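Local coordinates for protein aminoacyl-tRNA synthetase (Cryptosporidium parvum, PDB 5F9Z) that probably charges tRNA(Pro) with proline in an ATP-dependent reaction, as a class II aminoacyl-tRNA synthetase whose pocket here holds halofuginone and an ATP analogue, at residues L202-V207 against E403-L408; S226-I231 against K475-P480; I440-E445 against K502-F507. All coordinates share one frame; numbering follows the deposited sequence.

Contact 1 of 3, residues L202-V207 against E403-L408; sequences LLATPV and EFQNRL
Leu203 O is held by two side-chain donors: Thr205 OG1 of the same turn, 3.0 Å from Leu203 O, and His287 NE2 from the end of helix 278-287. The threonine hydroxyl lies well above the carbonyl plane rather than within it. One residue earlier, Leu202 O takes the bond that joins the two segments, from Gln405 NE2 at 3.1 Å. That bond is fairly straight at the hydrogen (159°), and Leu202 O lies close to the plane of the glutamine amide, yet the NH2 group comes down over the carbonyl plane instead of along a lone pair. Gln405 gets there with CG anti to its backbone N (chi1 -177°) and a bend at chi2 that swings the amide over to the loop; its OE1 bonds weakly to Lys298 N. The two carbonyls lie at the C-terminal end of helix 181-202, on its last residue and the one after, and Ala204, with positive phi (56°), is the first residue to leave helical geometry; this loop belongs to the class II catalytic core. The turn directs the alanine methyl at helix 393-417, and Ala204 CB rests 3.9 Å from Leu408 CB. Gln405 and Leu408, nearly one helical turn apart, thus meet the loop with an amide and a methylene. Both lie on the same helix as Gln416, whose NE2 bonds to Pro206 O.

Contact 2 of 3, residues S226-I231 against K475-P480; sequences SIEGFI and KSLCIP
Glu228 leaves its strand with CG anti to the carbonyl carbon (chi1 -62°) and bends again at chi2, so that its carboxylate folds back toward Ser226. Ser226 OG, in the crowded position between backbone N and carbonyl carbon (chi1 69°), donates to Glu228 OE1 at 2.8 Å, using the anti lone pair of that oxygen. Lys212 NZ forms a salt bridge with the same OE1 and also bonds to Leu477 O. Its charge therefore lies between two acceptors, which probably eases the approach of Glu228 CD to within 3.5 Å of Leu477 O and should help keep the carboxylate ionised. The remaining contacts are van der Waals: Glu228 OE2 lies 3.9 Å from Leu477 CB as the two side chains cross obliquely, and Glu228 CG packs 3.7 Å from Cys478 SG. Leu477 and Cys478 can both point at Glu228 because they form a classic beta bulge opposite Leu506. The strands cross at 124° and are not directly paired; strand 208-211 bonds to both, strand 236-247 flanks 223-231 on its other edge, and Ile227 points away from the contact into helix 181-202.

Contact 3 of 3, residues I440-E445 against K502-F507; sequences IAPWCE and KKFTLF. With ZN (zinc ion), chain F.
Trp443 and Phe507 meet edge-to-face: the phenyl rim points at the indole, with planes at 78° and the centroid of the five-membered ring 5.0 Å from that of Phe507. Phe507 CZ comes over the centre of one indole face, 3.4 Å from Trp443 CD2, while the backbone CA of Glu445 covers the opposite face. At the indole edge, in its plane, Thr505 OG1 lies 3.2 Å from Trp443 CE3. CG of Trp443 is anti to its backbone N (chi1 -167°), which lays the indole across Thr505. Ile440, Pro442, Phe504 and Leu506 occupy the other face of the sheet. There Pro442 and Phe504 run side by side, with Pro442 CG 3.5 Å from Phe504 CE2, and Ile440 crosses Phe504 at about a right angle, its CD1 against the phenylalanine CB. The strands are antiparallel: Ala441 and Thr505 form a hydrogen-bonded pair through both N-H groups, and Trp443 N donates almost straight (173°) to Lys503 O. Beyond the last pair Glu445, with positive phi, turns its carboxylate back to Lys503: the salt bridge Lys503 NZ to Glu445 OE2 spans 3.1 Å and uses the syn lone pair. A water links Glu445 OE2, to which it donates at 2.7 Å, with Thr505 OG1. Cys444 SG, 2.3 Å from the zinc ion, completes a four-cysteine site with Cys449, Cys494 and Cys497, just past the strand end. Strand 438-443 lies between 420-422 and 503-508, strand 475-480 pairs with the far edge of 503-508, and helix 447-458 packs against Trp443 and Phe507.

Contact 2 touches both of the others, whereas contacts 1 and 3 stay about 8 Å apart at their nearest atoms. Val207, where the loop of contact 1 runs into strand 208-211, packs its CG2 3.8 Å from Ile227 CG2 of contact 2. Contacts 2 and 3, with centres about 12 Å apart, share a strand pairing: Leu477 N lies 2.6 Å from Leu506 O, and Cys478 O 3.0 Å from Leu506 N, both probable hydrogen bonds. A continuous path thus runs from the zinc site through the C-terminal strands to the catalytic core. At its core end, the Ser226 side chain is about 6 Å from the bound ATP analogue and about 9 Å from halofuginone.

Contact 1 of 3, residues L202-V207 against E403-L408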
loop_
_atom_site.group_PDB
_atom_site.type_symbol
_atom_site.label_atom_id
_atom_site.label_comp_id
_atom_site.label_asym_id
_atom_site.label_seq_id
_atom_site.Cartn_x
_atom_site.Cartn_y
_atom_site.Cartn_z
ATOM N N LEU A 202 -5.742 1.816 -8.201
ATOM C CA LEU A 202 -6.728 1.334 -7.242
ATOM C C LEU A 202 -6.767 2.189 -5.978
ATOM O O LEU A 202 -7.844 2.605 -5.539
ATOM C CB LEU A 202 -6.441 -0.128 -6.886
ATOM C CG LEU A 202 -7.490 -0.862 -6.050
ATOM C CD1 LEU A 202 -8.751 -1.110 -6.867
ATOM C CD2 LEU A 202 -6.932 -2.169 -5.504
ATOM N N LEU A 203 -5.607 2.464 -5.385
ATOM C CA LEU A 203 -5.529 3.208 -4.136
ATOM C C LEU A 203 -5.320 4.704 -4.339
ATOM O O LEU A 203 -5.274 5.444 -3.350
ATOM C CB LEU A 203 -4.401 2.649 -3.262
ATOM C CG LEU A 203 -4.460 1.149 -2.964
ATOM C CD1 LEU A 203 -3.270 0.728 -2.121
ATOM C CD2 LEU A 203 -5.764 0.786 -2.274
ATOM N N ALA A 204 -5.187 5.161 -5.588
ATOM C CA ALA A 204 -4.980 6.577 -5.901
ATOM C C ALA A 204 -3.763 7.143 -5.173
ATOM O O ALA A 204 -3.703 8.337 -4.866
ATOM C CB ALA A 204 -6.231 7.405 -5.586
ATOM N N THR A 205 -2.779 6.289 -4.898
ATOM C CA THR A 205 -1.597 6.675 -4.143
ATOM C C THR A 205 -0.395 6.735 -5.071
ATOM O O THR A 205 -0.047 5.717 -5.687
ATOM C CB THR A 205 -1.342 5.688 -3.005
ATOM O OG1 THR A 205 -2.512 5.595 -2.182
ATOM C CG2 THR A 205 -0.167 6.150 -2.156
ATOM N N PRO A 206 0.266 7.884 -5.202
ATOM C CA PRO A 206 1.413 7.969 -6.112
ATOM C C PRO A 206 2.635 7.274 -5.533
ATOM O O PRO A 206 2.920 7.368 -4.336
ATOM C CB PRO A 206 1.642 9.478 -6.251
ATOM C CG PRO A 206 1.149 10.039 -4.960
ATOM C CD PRO A 206 -0.014 9.170 -4.541
ATOM N N VAL A 207 3.356 6.562 -6.401
ATOM C CA VAL A 207 4.591 5.883 -6.034
ATOM C C VAL A 207 5.620 6.126 -7.129
ATOM O O VAL A 207 5.285 6.470 -8.265
ATOM C CB VAL A 207 4.394 4.365 -5.811
ATOM C CG1 VAL A 207 3.498 4.111 -4.605
ATOM C CG2 VAL A 207 3.820 3.713 -7.058
ATOM N N GLU A 403 -14.548 10.722 -11.301
ATOM C CA GLU A 403 -13.905 12.007 -11.050
ATOM C C GLU A 403 -13.294 12.050 -9.655
ATOM O O GLU A 403 -12.223 12.633 -9.456
ATOM C CB GLU A 403 -14.917 13.138 -11.229
ATOM C CG GLU A 403 -14.327 14.530 -11.097
ATOM C CD GLU A 403 -15.391 15.604 -10.978
ATOM O OE1 GLU A 403 -15.054 16.730 -10.557
ATOM O OE2 GLU A 403 -16.565 15.320 -11.299
ATOM N N PHE A 404 -13.972 11.444 -8.677
ATOM C CA PHE A 404 -13.428 11.351 -7.325
ATOM C C PHE A 404 -12.079 10.641 -7.331
ATOM O O PHE A 404 -11.105 11.123 -6.738
ATOM C CB PHE A 404 -14.424 10.615 -6.425
ATOM C CG PHE A 404 -14.250 10.884 -4.953
ATOM C CD1 PHE A 404 -13.105 10.483 -4.283
ATOM C CD2 PHE A 404 -15.255 11.507 -4.231
ATOM C CE1 PHE A 404 -12.956 10.723 -2.930
ATOM C CE2 PHE A 404 -15.112 11.746 -2.878
ATOM C CZ PHE A 404 -13.961 11.354 -2.227
ATOM N N GLN A 405 -12.006 9.490 -8.005
ATOM C CA GLN A 405 -10.768 8.719 -8.055
ATOM C C GLN A 405 -9.644 9.522 -8.698
ATOM O O GLN A 405 -8.519 9.560 -8.186
ATOM C CB GLN A 405 -11.004 7.415 -8.819
ATOM C CG GLN A 405 -9.804 6.485 -8.871
ATOM C CD GLN A 405 -9.716 5.575 -7.661
ATOM O OE1 GLN A 405 -10.683 5.421 -6.916
ATOM N NE2 GLN A 405 -8.553 4.964 -7.462
ATOM N N ASN A 406 -9.931 10.173 -9.828
ATOM C CA ASN A 406 -8.905 10.950 -10.516
ATOM C C ASN A 406 -8.449 12.137 -9.677
ATOM O O ASN A 406 -7.262 12.483 -9.673
ATOM C CB ASN A 406 -9.429 11.416 -11.874
ATOM C CG ASN A 406 -8.495 12.396 -12.558
ATOM O OD1 ASN A 406 -7.498 12.001 -13.164
ATOM N ND2 ASN A 406 -8.815 13.681 -12.464
ATOM N N ARG A 407 -9.376 12.770 -8.953
ATOM C CA ARG A 407 -9.023 13.941 -8.156
ATOM C C ARG A 407 -8.105 13.570 -6.996
ATOM O O ARG A 407 -7.176 14.320 -6.672
ATOM C CB ARG A 407 -10.291 14.626 -7.645
ATOM C CG ARG A 407 -10.033 15.817 -6.735
ATOM C CD ARG A 407 -11.324 16.529 -6.355
ATOM N NE ARG A 407 -12.276 15.645 -5.689
ATOM C CZ ARG A 407 -13.355 15.132 -6.272
ATOM N NH1 ARG A 407 -13.624 15.415 -7.539
ATOM N NH2 ARG A 407 -14.166 14.336 -5.587
ATOM N N LEU A 408 -8.348 12.423 -6.359
ATOM C CA LEU A 408 -7.483 11.986 -5.267
ATOM C C LEU A 408 -6.065 11.728 -5.759
ATOM O O LEU A 408 -5.090 12.160 -5.134
ATOM C CB LEU A 408 -8.055 10.730 -4.608
ATOM C CG LEU A 408 -9.308 10.877 -3.746
ATOM C CD1 LEU A 408 -9.620 9.559 -3.060
ATOM C CD2 LEU A 408 -9.133 11.990 -2.727
#

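Contact 2 of 3, residues S226-I231 against K475-P480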
loop_
_atom_site.group_PDB
_atom_site.type_symbol
_atom_site.label_atom_id
_atom_site.label_comp_id
_atom_site.label_asym_id
_atom_site.label_seq_id
_atom_site.Cartn_x
_atom_site.Cartn_y
_atom_site.Cartn_z
ATOM N N SER A 226 11.597 -1.556 -6.745
ATOM C CA SER A 226 10.578 -1.237 -5.759
ATOM C C SER A 226 9.781 -0.024 -6.213
ATOM O O SER A 226 10.140 0.666 -7.170
ATOM C CB SER A 226 11.197 -0.972 -4.384
ATOM O OG SER A 226 11.938 0.236 -4.393
ATOM N N ILE A 227 8.680 0.216 -5.508
ATOM C CA ILE A 227 7.910 1.449 -5.618
ATOM C C ILE A 227 7.979 2.137 -4.263
ATOM O O ILE A 227 7.648 1.533 -3.235
ATOM C CB ILE A 227 6.455 1.188 -6.041
ATOM C CG1 ILE A 227 5.877 -0.016 -5.296
ATOM C CG2 ILE A 227 6.368 0.965 -7.538
ATOM C CD1 ILE A 227 4.396 -0.222 -5.538
ATOM N N GLU A 228 8.426 3.388 -4.256
ATOM C CA GLU A 228 8.614 4.141 -3.024
ATOM C C GLU A 228 7.479 5.141 -2.851
ATOM O O GLU A 228 7.204 5.940 -3.753
ATOM C CB GLU A 228 9.958 4.870 -3.027
ATOM C CG GLU A 228 11.175 3.959 -3.114
ATOM C CD GLU A 228 11.302 3.029 -1.922
ATOM O OE1 GLU A 228 11.318 1.798 -2.126
ATOM O OE2 GLU A 228 11.382 3.529 -0.780
ATOM N N GLY A 229 6.819 5.086 -1.694
ATOM C CA GLY A 229 5.851 6.087 -1.308
ATOM C C GLY A 229 6.467 7.123 -0.380
ATOM O O GLY A 229 7.630 7.046 0.006
ATOM N N PHE A 230 5.651 8.111 -0.020
ATOM C CA PHE A 230 6.123 9.187 0.837
ATOM C C PHE A 230 4.948 9.804 1.581
ATOM O O PHE A 230 3.890 10.048 0.995
ATOM C CB PHE A 230 6.860 10.259 0.026
ATOM C CG PHE A 230 7.494 11.327 0.869
ATOM C CD1 PHE A 230 8.624 11.053 1.621
ATOM C CD2 PHE A 230 6.966 12.606 0.904
ATOM C CE1 PHE A 230 9.212 12.034 2.397
ATOM C CE2 PHE A 230 7.552 13.592 1.677
ATOM C CZ PHE A 230 8.675 13.305 2.424
ATOM N N ILE A 231 5.146 10.047 2.872
ATOM C CA ILE A 231 4.147 10.703 3.713
ATOM C C ILE A 231 4.669 12.090 4.066
ATOM O O ILE A 231 5.550 12.217 4.930
ATOM C CB ILE A 231 3.844 9.880 4.974
ATOM C CG1 ILE A 231 3.559 8.422 4.608
ATOM C CG2 ILE A 231 2.668 10.481 5.731
ATOM C CD1 ILE A 231 2.365 8.240 3.697
ATOM N N LYS A 475 19.085 7.844 3.451
ATOM C CA LYS A 475 19.487 6.704 2.645
ATOM C C LYS A 475 18.829 6.798 1.277
ATOM O O LYS A 475 17.834 7.503 1.089
ATOM C CB LYS A 475 19.116 5.374 3.316
ATOM C CG LYS A 475 17.638 5.035 3.256
ATOM C CD LYS A 475 17.370 3.660 3.845
ATOM C CE LYS A 475 15.948 3.207 3.570
ATOM N NZ LYS A 475 15.670 1.869 4.163
ATOM N N SER A 476 19.401 6.076 0.319
ATOM C CA SER A 476 18.822 6.014 -1.015
ATOM C C SER A 476 17.493 5.274 -0.965
ATOM O O SER A 476 17.414 4.148 -0.465
ATOM C CB SER A 476 19.779 5.321 -1.983
ATOM O OG SER A 476 19.944 3.955 -1.644
ATOM N N LEU A 477 16.444 5.916 -1.475
ATOM C CA LEU A 477 15.138 5.269 -1.524
ATOM C C LEU A 477 15.035 4.346 -2.731
ATOM O O LEU A 477 14.700 3.164 -2.592
ATOM C CB LEU A 477 14.037 6.328 -1.544
ATOM C CG LEU A 477 14.145 7.325 -0.389
ATOM C CD1 LEU A 477 13.111 8.424 -0.523
ATOM C CD2 LEU A 477 14.008 6.611 0.949
ATOM N N CYS A 478 15.331 4.869 -3.919
ATOM C CA CYS A 478 15.387 4.079 -5.140
ATOM C C CYS A 478 16.029 4.923 -6.229
ATOM O O CYS A 478 15.994 6.156 -6.175
ATOM C CB CYS A 478 13.994 3.616 -5.587
ATOM S SG CYS A 478 12.948 4.929 -6.255
ATOM N N ILE A 479 16.622 4.247 -7.206
ATOM C CA ILE A 479 17.118 4.900 -8.414
ATOM C C ILE A 479 15.962 4.935 -9.406
ATOM O O ILE A 479 15.660 3.908 -10.032
ATOM C CB ILE A 479 18.338 4.167 -8.991
ATOM C CG1 ILE A 479 19.338 3.840 -7.881
ATOM C CG2 ILE A 479 19.001 5.010 -10.068
ATOM C CD1 ILE A 479 20.455 2.920 -8.318
ATOM N N PRO A 480 15.298 6.078 -9.584
ATOM C CA PRO A 480 14.038 6.091 -10.341
ATOM C C PRO A 480 14.223 5.637 -11.781
ATOM O O PRO A 480 15.211 5.970 -12.438
ATOM C CB PRO A 480 13.600 7.560 -10.271
ATOM C CG PRO A 480 14.341 8.134 -9.105
ATOM C CD PRO A 480 15.651 7.412 -9.075
#

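Contact 3 of 3, residues I440-E445 against K502-F507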
loop_
_atom_site.group_PDB
_atom_site.type_symbol
_atom_site.label_atom_id
_atom_site.label_comp_id
_atom_site.label_asym_id
_atom_site.label_seq_id
_atom_site.Cartn_x
_atom_site.Cartn_y
_atom_site.Cartn_z
ATOM N N ILE A 440 16.435 14.445 -4.613
ATOM C CA ILE A 440 16.831 13.814 -5.866
ATOM C C ILE A 440 18.162 14.440 -6.272
ATOM O O ILE A 440 18.232 15.633 -6.595
ATOM C CB ILE A 440 15.754 13.966 -6.954
ATOM C CG1 ILE A 440 16.233 13.380 -8.284
ATOM C CG2 ILE A 440 15.291 15.416 -7.098
ATOM C CD1 ILE A 440 16.103 11.875 -8.360
ATOM N N ALA A 441 19.228 13.648 -6.229
ATOM C CA ALA A 441 20.574 14.185 -6.335
ATOM C C ALA A 441 21.414 13.370 -7.305
ATOM O O ALA A 441 21.177 12.171 -7.485
ATOM C CB ALA A 441 21.259 14.202 -4.961
ATOM N N PRO A 442 22.403 13.997 -7.946
ATOM C CA PRO A 442 23.366 13.237 -8.759
ATOM C C PRO A 442 24.200 12.337 -7.859
ATOM O O PRO A 442 24.856 12.810 -6.930
ATOM C CB PRO A 442 24.221 14.328 -9.418
ATOM C CG PRO A 442 23.452 15.600 -9.250
ATOM C CD PRO A 442 22.666 15.445 -7.989
ATOM N N TRP A 443 24.177 11.037 -8.138
ATOM C CA TRP A 443 24.800 10.058 -7.261
ATOM C C TRP A 443 25.657 9.090 -8.064
ATOM O O TRP A 443 25.343 8.757 -9.210
ATOM C CB TRP A 443 23.749 9.280 -6.465
ATOM C CG TRP A 443 24.328 8.499 -5.337
ATOM C CD1 TRP A 443 25.411 8.835 -4.579
ATOM C CD2 TRP A 443 23.866 7.238 -4.841
ATOM N NE1 TRP A 443 25.648 7.865 -3.636
ATOM C CE2 TRP A 443 24.714 6.873 -3.777
ATOM C CE3 TRP A 443 22.815 6.384 -5.191
ATOM C CZ2 TRP A 443 24.546 5.692 -3.063
ATOM C CZ3 TRP A 443 22.650 5.211 -4.478
ATOM C CH2 TRP A 443 23.510 4.876 -3.426
ATOM N N CYS A 444 26.746 8.635 -7.441
ATOM C CA CYS A 444 27.632 7.649 -8.044
ATOM C C CYS A 444 27.186 6.217 -7.792
ATOM O O CYS A 444 27.681 5.303 -8.463
ATOM C CB CYS A 444 29.059 7.826 -7.517
ATOM S SG CYS A 444 29.286 7.281 -5.807
ATOM N N GLU A 445 26.283 6.003 -6.833
ATOM C CA GLU A 445 25.665 4.719 -6.509
ATOM C C GLU A 445 26.635 3.711 -5.903
ATOM O O GLU A 445 26.309 2.518 -5.837
ATOM C CB GLU A 445 24.982 4.094 -7.731
ATOM C CG GLU A 445 23.944 4.994 -8.380
ATOM C CD GLU A 445 23.378 4.408 -9.655
ATOM O OE1 GLU A 445 23.551 3.191 -9.882
ATOM O OE2 GLU A 445 22.761 5.164 -10.434
ATOM N N LYS A 502 26.377 8.714 -11.892
ATOM C CA LYS A 502 25.820 7.825 -12.905
ATOM C C LYS A 502 24.428 8.276 -13.329
ATOM O O LYS A 502 24.162 8.456 -14.522
ATOM C CB LYS A 502 25.787 6.387 -12.381
ATOM C CG LYS A 502 27.159 5.737 -12.283
ATOM C CD LYS A 502 27.071 4.334 -11.707
ATOM C CE LYS A 502 28.376 3.580 -11.903
ATOM N NZ LYS A 502 29.545 4.338 -11.377
ATOM N N LYS A 503 23.533 8.463 -12.366
ATOM C CA LYS A 503 22.179 8.941 -12.626
ATOM C C LYS A 503 21.771 9.829 -11.454
ATOM O O LYS A 503 22.610 10.278 -10.666
ATOM C CB LYS A 503 21.212 7.764 -12.832
ATOM C CG LYS A 503 21.362 7.037 -14.161
ATOM C CD LYS A 503 20.459 5.813 -14.230
ATOM C CE LYS A 503 20.847 4.781 -13.185
ATOM N NZ LYS A 503 22.253 4.321 -13.350
ATOM N N PHE A 504 20.475 10.088 -11.333
ATOM C CA PHE A 504 19.907 10.758 -10.173
ATOM C C PHE A 504 19.177 9.733 -9.318
ATOM O O PHE A 504 18.471 8.866 -9.841
ATOM C CB PHE A 504 18.951 11.879 -10.590
ATOM C CG PHE A 504 19.642 13.098 -11.134
ATOM C CD1 PHE A 504 20.173 13.099 -12.415
ATOM C CD2 PHE A 504 19.745 14.249 -10.371
ATOM C CE1 PHE A 504 20.803 14.221 -12.918
ATOM C CE2 PHE A 504 20.373 15.375 -10.870
ATOM C CZ PHE A 504 20.903 15.360 -12.144
ATOM N N THR A 505 19.354 9.831 -8.003
ATOM C CA THR A 505 18.788 8.879 -7.059
ATOM C C THR A 505 17.936 9.610 -6.032
ATOM O O THR A 505 18.306 10.689 -5.558
ATOM C CB THR A 505 19.894 8.074 -6.360
ATOM O OG1 THR A 505 20.593 7.281 -7.328
ATOM C CG2 THR A 505 19.316 7.157 -5.290
ATOM N N LEU A 506 16.790 9.020 -5.698
ATOM C CA LEU A 506 15.883 9.593 -4.712
ATOM C C LEU A 506 16.359 9.230 -3.309
ATOM O O LEU A 506 16.474 8.046 -2.973
ATOM C CB LEU A 506 14.462 9.088 -4.952
ATOM C CG LEU A 506 13.322 9.817 -4.244
ATOM C CD1 LEU A 506 13.260 11.269 -4.692
ATOM C CD2 LEU A 506 11.998 9.116 -4.506
ATOM N N PHE A 507 16.639 10.243 -2.495
ATOM C CA PHE A 507 17.107 10.061 -1.128
ATOM C C PHE A 507 16.071 10.575 -0.138
ATOM O O PHE A 507 15.169 11.342 -0.486
ATOM C CB PHE A 507 18.439 10.784 -0.897
ATOM C CG PHE A 507 19.616 10.120 -1.549
ATOM C CD1 PHE A 507 19.977 10.435 -2.848
ATOM C CD2 PHE A 507 20.371 9.188 -0.855
ATOM C CE1 PHE A 507 21.063 9.828 -3.448
ATOM C CE2 PHE A 507 21.458 8.576 -1.449
ATOM C CZ PHE A 507 21.805 8.896 -2.746
HETATM ZN ZN ZN F . 29.265 9.191 -4.503
HETATM O O HOH W 1 22.076 7.535 -9.441
#